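Extracellular sialidase/neuraminidase, putative (Aspergillus fumigatus, PDB 2XZI) cleaves the glycosidic bonds of terminal Kdn, a deaminated sialic acid, as an extracellular Kdnase of the sialidase family. Local coordinates at residues L198-I208 and W218-A228. Numbering follows the deposited sequence.
Sequences LVIPAMGRNII and WSVQRLSGAGA. With NO2 (nitrite ion), chain H.
The Trp-218 indole meets Leu-198, Ile-200 and Ile-207 obliquely, with Ile-200 CD1 3.7 Å from its CZ3; Tyr-116 and Phe-118 make edge-to-face ring contacts with it. Two amides sit side by side on the sheet face of Asn-206 and Gln-221: Asn-206 ND2 gives a nearly straight 2.8 Å bond to Gln-221 OE1. Gln-221 runs out extended, CG opposite the backbone N (chi1 176°), which carries its amide to Asn-206. The planes are turned 53° apart; the acceptor lies close to the Asn-206 amide plane, whereas ND2 is tilted out of the Gln-221 carbonyl plane. Arg-242 holds Asn-206 OD1 and Thr-258 takes Gln-221 NE2, so both amides have fixed rotation. On the face of Arg-205, Ile-207 and Val-220, the guanidinium has Ala-202 CB above one side, toward its rim, and Met-203 at its edge, where NH1 reaches Met-203 O (2.9 Å) as well as Asp-183. Strands 205-208 and 218-222 form an antiparallel hairpin, 218-222 being outermost in a four-stranded blade of the sialidase beta-propeller. Paired backbone bonds join Asn-206 to Gln-221 and Ile-208 to Ser-219. Beyond them, Gly-204 N donates to Gly-227 O (3.1 Å) and Leu-223 N to Gly-204 O (3.0 Å), tying down the type II turn 202-205. Ser-219 OG donates to nitrite O2 (3.0 Å), an ion Arg-210 also binds.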
ATOM      1  N   LEU A 198     -11.382   4.257  13.045  1.00  7.82           N
ATOM      2  CA  LEU A 198     -10.534   3.785  11.943  1.00  7.46           C
ATOM      3  C   LEU A 198     -11.106   4.257  10.620  1.00  6.92           C
ATOM      4  O   LEU A 198     -12.323   4.302  10.439  1.00  6.56           O
ATOM      5  CB  LEU A 198     -10.437   2.264  11.923  1.00  7.19           C
ATOM      6  CG  LEU A 198      -9.931   1.578  13.200  1.00  7.28           C
ATOM      7  CD1 LEU A 198      -9.776   0.083  12.981  1.00  6.66           C
ATOM      8  CD2 LEU A 198      -8.602   2.166  13.635  1.00  8.17           C
ATOM      9  N   VAL A 199     -10.228   4.595   9.679  1.00  6.03           N
ATOM     10  CA  VAL A 199     -10.664   4.936   8.332  1.00  6.40           C
ATOM     11  C   VAL A 199      -9.785   4.178   7.351  1.00  5.92           C
ATOM     12  O   VAL A 199      -8.544   4.295   7.378  1.00  6.02           O
ATOM     13  CB  VAL A 199     -10.567   6.455   8.022  1.00  5.84           C
ATOM     14  CG1 VAL A 199     -11.166   6.740   6.647  1.00  6.97           C
ATOM     15  CG2 VAL A 199     -11.307   7.265   9.056  1.00  7.28           C
ATOM     16  N   ILE A 200     -10.452   3.395   6.504  1.00  5.62           N
ATOM     17  CA  ILE A 200      -9.806   2.586   5.475  1.00  5.55           C
ATOM     18  C   ILE A 200     -10.260   3.086   4.103  1.00  5.68           C
ATOM     19  O   ILE A 200     -11.464   3.130   3.823  1.00  5.27           O
ATOM     20  CB  ILE A 200     -10.119   1.076   5.682  1.00  6.09           C
ATOM     21  CG1 ILE A 200      -9.651   0.601   7.077  1.00  6.38           C
ATOM     22  CG2 ILE A 200      -9.501   0.232   4.562  1.00  7.89           C
ATOM     23  CD1 ILE A 200     -10.665   0.849   8.250  1.00 11.46           C
ATOM     24  N   PRO A 201      -9.311   3.495   3.256  1.00  4.72           N
ATOM     25  CA  PRO A 201      -9.725   4.011   1.951  1.00  4.67           C
ATOM     26  C   PRO A 201     -10.059   2.883   1.003  1.00  4.93           C
ATOM     27  O   PRO A 201      -9.377   1.859   0.986  1.00  4.70           O
ATOM     28  CB  PRO A 201      -8.484   4.767   1.466  1.00  4.27           C
ATOM     29  CG  PRO A 201      -7.334   3.997   2.063  1.00  5.12           C
ATOM     30  CD  PRO A 201      -7.840   3.501   3.412  1.00  5.79           C
ATOM     31  N   ALA A 202     -11.091   3.079   0.194  1.00  4.94           N
ATOM     32  CA  ALA A 202     -11.508   2.111  -0.804  1.00  4.85           C
ATOM     33  C   ALA A 202     -12.055   2.789  -2.044  1.00  5.03           C
ATOM     34  O   ALA A 202     -12.185   4.028  -2.092  1.00  5.43           O
ATOM     35  CB  ALA A 202     -12.534   1.132  -0.227  1.00  5.96           C
ATOM     36  N   MET A 203     -12.378   1.981  -3.046  1.00  5.01           N
ATOM     37  CA  MET A 203     -12.928   2.529  -4.284  1.00  5.32           C
ATOM     38  C   MET A 203     -14.260   3.244  -3.992  1.00  5.14           C
ATOM     39  O   MET A 203     -15.165   2.652  -3.428  1.00  5.99           O
ATOM     40  CB  MET A 203     -13.141   1.410  -5.296  1.00  5.13           C
ATOM     41  CG  MET A 203     -13.976   1.825  -6.501  1.00  6.56           C
ATOM     42  SD  MET A 203     -13.917   0.542  -7.756  1.00  8.19           S
ATOM     43  CE  MET A 203     -15.454   0.803  -8.630  1.00  9.27           C
ATOM     44  N   GLY A 204     -14.341   4.528  -4.362  1.00  5.28           N
ATOM     45  CA  GLY A 204     -15.581   5.312  -4.223  1.00  5.98           C
ATOM     46  C   GLY A 204     -16.073   5.540  -2.797  1.00  6.18           C
ATOM     47  O   GLY A 204     -17.194   6.023  -2.610  1.00  6.78           O
ATOM     48  N   ARG A 205     -15.277   5.214  -1.774  1.00  5.51           N
ATOM     49  CA  ARG A 205     -15.802   5.216  -0.405  1.00  5.63           C
ATOM     50  C   ARG A 205     -14.691   5.065   0.610  1.00  5.82           C
ATOM     51  O   ARG A 205     -13.611   4.566   0.276  1.00  5.78           O
ATOM     52  CB  ARG A 205     -16.800   4.068  -0.236  1.00  5.82           C
ATOM     53  CG  ARG A 205     -16.179   2.666  -0.162  1.00  5.19           C
ATOM     54  CD  ARG A 205     -17.204   1.644  -0.630  1.00  6.95           C
ATOM     55  NE  ARG A 205     -16.836   0.240  -0.422  1.00  6.06           N
ATOM     56  CZ  ARG A 205     -16.039  -0.494  -1.201  1.00  5.13           C
ATOM     57  NH1 ARG A 205     -15.402   0.036  -2.238  1.00  6.03           N
ATOM     58  NH2 ARG A 205     -15.878  -1.783  -0.917  1.00  6.16           N
ATOM     59  N   ASN A 206     -14.949   5.510   1.837  1.00  6.06           N
ATOM     60  CA  ASN A 206     -14.144   5.091   2.990  1.00  6.00           C
ATOM     61  C   ASN A 206     -14.917   4.048   3.778  1.00  6.33           C
ATOM     62  O   ASN A 206     -16.151   4.091   3.848  1.00  6.60           O
ATOM     63  CB  ASN A 206     -13.847   6.256   3.925  1.00  6.56           C
ATOM     64  CG  ASN A 206     -12.992   7.316   3.301  1.00  7.24           C
ATOM     65  OD1 ASN A 206     -12.034   7.030   2.586  1.00  7.54           O
ATOM     66  ND2 ASN A 206     -13.300   8.572   3.623  1.00  7.52           N
ATOM     67  N   ILE A 207     -14.192   3.115   4.370  1.00  6.17           N
ATOM     68  CA  ILE A 207     -14.772   2.191   5.340  1.00  6.37           C
ATOM     69  C   ILE A 207     -14.402   2.730   6.716  1.00  6.44           C
ATOM     70  O   ILE A 207     -13.237   3.002   6.989  1.00  6.59           O
ATOM     71  CB  ILE A 207     -14.234   0.763   5.126  1.00  6.74           C
ATOM     72  CG1 ILE A 207     -14.739   0.229   3.787  1.00  9.57           C
ATOM     73  CG2 ILE A 207     -14.694  -0.170   6.245  1.00  6.83           C
ATOM     74  CD1 ILE A 207     -13.922  -0.904   3.214  1.00 12.48           C
ATOM     75  N   ILE A 208     -15.400   2.927   7.568  1.00  6.39           N
ATOM     76  CA  ILE A 208     -15.174   3.522   8.869  1.00  6.77           C
ATOM     77  C   ILE A 208     -15.391   2.490   9.957  1.00  6.07           C
ATOM     78  O   ILE A 208     -16.414   1.784   9.960  1.00  7.46           O
ATOM     79  CB  ILE A 208     -16.150   4.695   9.121  1.00  6.78           C
ATOM     80  CG1 ILE A 208     -16.277   5.600   7.880  1.00  8.17           C
ATOM     81  CG2 ILE A 208     -15.772   5.441  10.401  1.00  7.45           C
ATOM     82  CD1 ILE A 208     -14.976   6.294   7.409  1.00  8.48           C
ATOM     83  N   TRP A 218     -18.300  -1.701  11.433  1.00  9.70           N
ATOM     84  CA  TRP A 218     -17.911  -1.070  10.181  1.00  9.66           C
ATOM     85  C   TRP A 218     -19.106  -0.420   9.516  1.00 10.11           C
ATOM     86  O   TRP A 218     -20.239  -0.926   9.600  1.00 11.20           O
ATOM     87  CB  TRP A 218     -17.268  -2.075   9.221  1.00 10.31           C
ATOM     88  CG  TRP A 218     -16.187  -2.901   9.841  1.00 10.32           C
ATOM     89  CD1 TRP A 218     -16.278  -4.217  10.239  1.00 10.43           C
ATOM     90  CD2 TRP A 218     -14.853  -2.480  10.154  1.00  9.29           C
ATOM     91  NE1 TRP A 218     -15.084  -4.627  10.784  1.00 10.75           N
ATOM     92  CE2 TRP A 218     -14.191  -3.587  10.745  1.00  9.77           C
ATOM     93  CE3 TRP A 218     -14.155  -1.274   9.996  1.00 10.04           C
ATOM     94  CZ2 TRP A 218     -12.853  -3.525  11.163  1.00 11.31           C
ATOM     95  CZ3 TRP A 218     -12.809  -1.214  10.426  1.00 10.10           C
ATOM     96  CH2 TRP A 218     -12.187  -2.342  11.000  1.00 10.36           C
ATOM     97  N   SER A 219     -18.854   0.697   8.845  1.00  9.73           N
ATOM     98  CA  SER A 219     -19.879   1.312   7.999  1.00 10.10           C
ATOM     99  C   SER A 219     -19.208   1.935   6.778  1.00  9.35           C
ATOM    100  O   SER A 219     -17.969   2.020   6.715  1.00  9.55           O
ATOM    101  CB  SER A 219     -20.665   2.356   8.781  1.00 10.96           C
ATOM    102  OG  SER A 219     -19.821   3.385   9.217  1.00 12.47           O
ATOM    103  N   VAL A 220     -20.013   2.340   5.803  1.00  8.75           N
ATOM    104  CA  VAL A 220     -19.489   2.905   4.565  1.00  8.51           C
ATOM    105  C   VAL A 220     -19.802   4.390   4.461  1.00  8.65           C
ATOM    106  O   VAL A 220     -20.960   4.805   4.627  1.00  8.98           O
ATOM    107  CB  VAL A 220     -20.074   2.196   3.332  1.00  7.91           C
ATOM    108  CG1 VAL A 220     -19.584   2.864   2.047  1.00  8.23           C
ATOM    109  CG2 VAL A 220     -19.730   0.717   3.344  1.00  8.87           C
ATOM    110  N   GLN A 221     -18.776   5.175   4.171  1.00  8.29           N
ATOM    111  CA  GLN A 221     -18.926   6.581   3.843  1.00  8.01           C
ATOM    112  C   GLN A 221     -18.729   6.734   2.337  1.00  7.53           C
ATOM    113  O   GLN A 221     -17.593   6.635   1.824  1.00  7.36           O
ATOM    114  CB  GLN A 221     -17.915   7.421   4.617  1.00  8.07           C
ATOM    115  CG  GLN A 221     -17.958   8.887   4.247  1.00  9.17           C
ATOM    116  CD  GLN A 221     -16.872   9.702   4.925  1.00  9.44           C
ATOM    117  OE1 GLN A 221     -15.701   9.313   4.952  1.00  8.88           O
ATOM    118  NE2 GLN A 221     -17.245  10.871   5.439  1.00 11.70           N
ATOM    119  N   ARG A 222     -19.820   6.924   1.608  1.00  7.65           N
ATOM    120  CA  ARG A 222     -19.721   7.067   0.151  1.00  8.05           C
ATOM    121  C   ARG A 222     -19.120   8.416  -0.214  1.00  8.17           C
ATOM    122  O   ARG A 222     -19.397   9.426   0.432  1.00  8.65           O
ATOM    123  CB  ARG A 222     -21.085   6.911  -0.531  1.00  8.09           C
ATOM    124  CG  ARG A 222     -21.773   5.561  -0.329  1.00  8.26           C
ATOM    125  CD  ARG A 222     -21.020   4.406  -0.998  1.00  9.30           C
ATOM    126  NE  ARG A 222     -21.121   4.386  -2.463  1.00  9.51           N
ATOM    127  CZ  ARG A 222     -22.152   3.870  -3.144  1.00  8.08           C
ATOM    128  NH1 ARG A 222     -23.214   3.381  -2.519  1.00  8.85           N
ATOM    129  NH2 ARG A 222     -22.130   3.863  -4.456  1.00  7.51           N
ATOM    130  N   LEU A 223     -18.281   8.406  -1.243  1.00  7.87           N
ATOM    131  CA  LEU A 223     -17.598   9.605  -1.710  1.00  8.80           C
ATOM    132  C   LEU A 223     -17.809   9.861  -3.173  1.00  9.88           C
ATOM    133  O   LEU A 223     -17.398   9.049  -4.007  1.00 11.84           O
ATOM    134  CB  LEU A 223     -16.089   9.495  -1.507  1.00  8.42           C
ATOM    135  CG  LEU A 223     -15.587   9.215  -0.104  1.00  7.75           C
ATOM    136  CD1 LEU A 223     -14.103   8.795  -0.161  1.00  9.82           C
ATOM    137  CD2 LEU A 223     -15.814  10.413   0.801  1.00 10.83           C
ATOM    138  N   SER A 224     -18.312  11.058  -3.470  1.00 10.48           N
ATOM    139  CA  SER A 224     -18.522  11.487  -4.840  0.50 10.32           C
ATOM    140  C   SER A 224     -17.212  11.975  -5.466  1.00  9.74           C
ATOM    141  O   SER A 224     -16.556  12.882  -4.950  1.00 10.68           O
ATOM    142  CB  SER A 224     -19.600  12.578  -4.877  0.50 10.58           C
ATOM    143  OG  SER A 224     -19.851  13.006  -6.202  0.50 11.32           O
ATOM    144  N   GLY A 225     -16.838  11.353  -6.574  1.00  9.66           N
ATOM    145  CA  GLY A 225     -15.626  11.723  -7.294  1.00  9.56           C
ATOM    146  C   GLY A 225     -14.348  11.003  -6.887  1.00  9.97           C
ATOM    147  O   GLY A 225     -13.290  11.325  -7.426  1.00 11.05           O
ATOM    148  N   ALA A 226     -14.438  10.051  -5.954  1.00  9.98           N
ATOM    149  CA  ALA A 226     -13.252   9.319  -5.487  1.00  9.34           C
ATOM    150  C   ALA A 226     -12.752   8.358  -6.545  1.00  9.88           C
ATOM    151  O   ALA A 226     -13.506   7.913  -7.412  1.00 11.28           O
ATOM    152  CB  ALA A 226     -13.531   8.577  -4.176  1.00  9.38           C
ATOM    153  N   GLY A 227     -11.471   8.036  -6.471  1.00  9.29           N
ATOM    154  CA  GLY A 227     -10.893   7.037  -7.356  1.00  9.09           C
ATOM    155  C   GLY A 227     -11.098   5.601  -6.907  1.00  8.33           C
ATOM    156  O   GLY A 227     -11.739   5.327  -5.876  1.00  8.05           O
ATOM    157  N   ALA A 228     -10.569   4.682  -7.706  1.00  7.59           N
ATOM    158  CA  ALA A 228     -10.546   3.271  -7.356  1.00  7.38           C
ATOM    159  C   ALA A 228      -9.478   2.984  -6.298  1.00  7.51           C
ATOM    160  O   ALA A 228      -9.716   2.179  -5.408  1.00  7.48           O
ATOM    161  CB  ALA A 228     -10.313   2.420  -8.602  1.00  8.35           C
TER
HETATM  162  N   NO2 H 505     -20.063   7.420   7.875  1.00 19.35           N
HETATM  163  O1  NO2 H 505     -19.260   8.423   8.572  1.00 18.57           O
HETATM  164  O2  NO2 H 505     -20.305   6.273   8.755  1.00 19.88           O
HETATM  165  O   HOH W   1     -18.702   2.709  11.716  1.00 13.81           O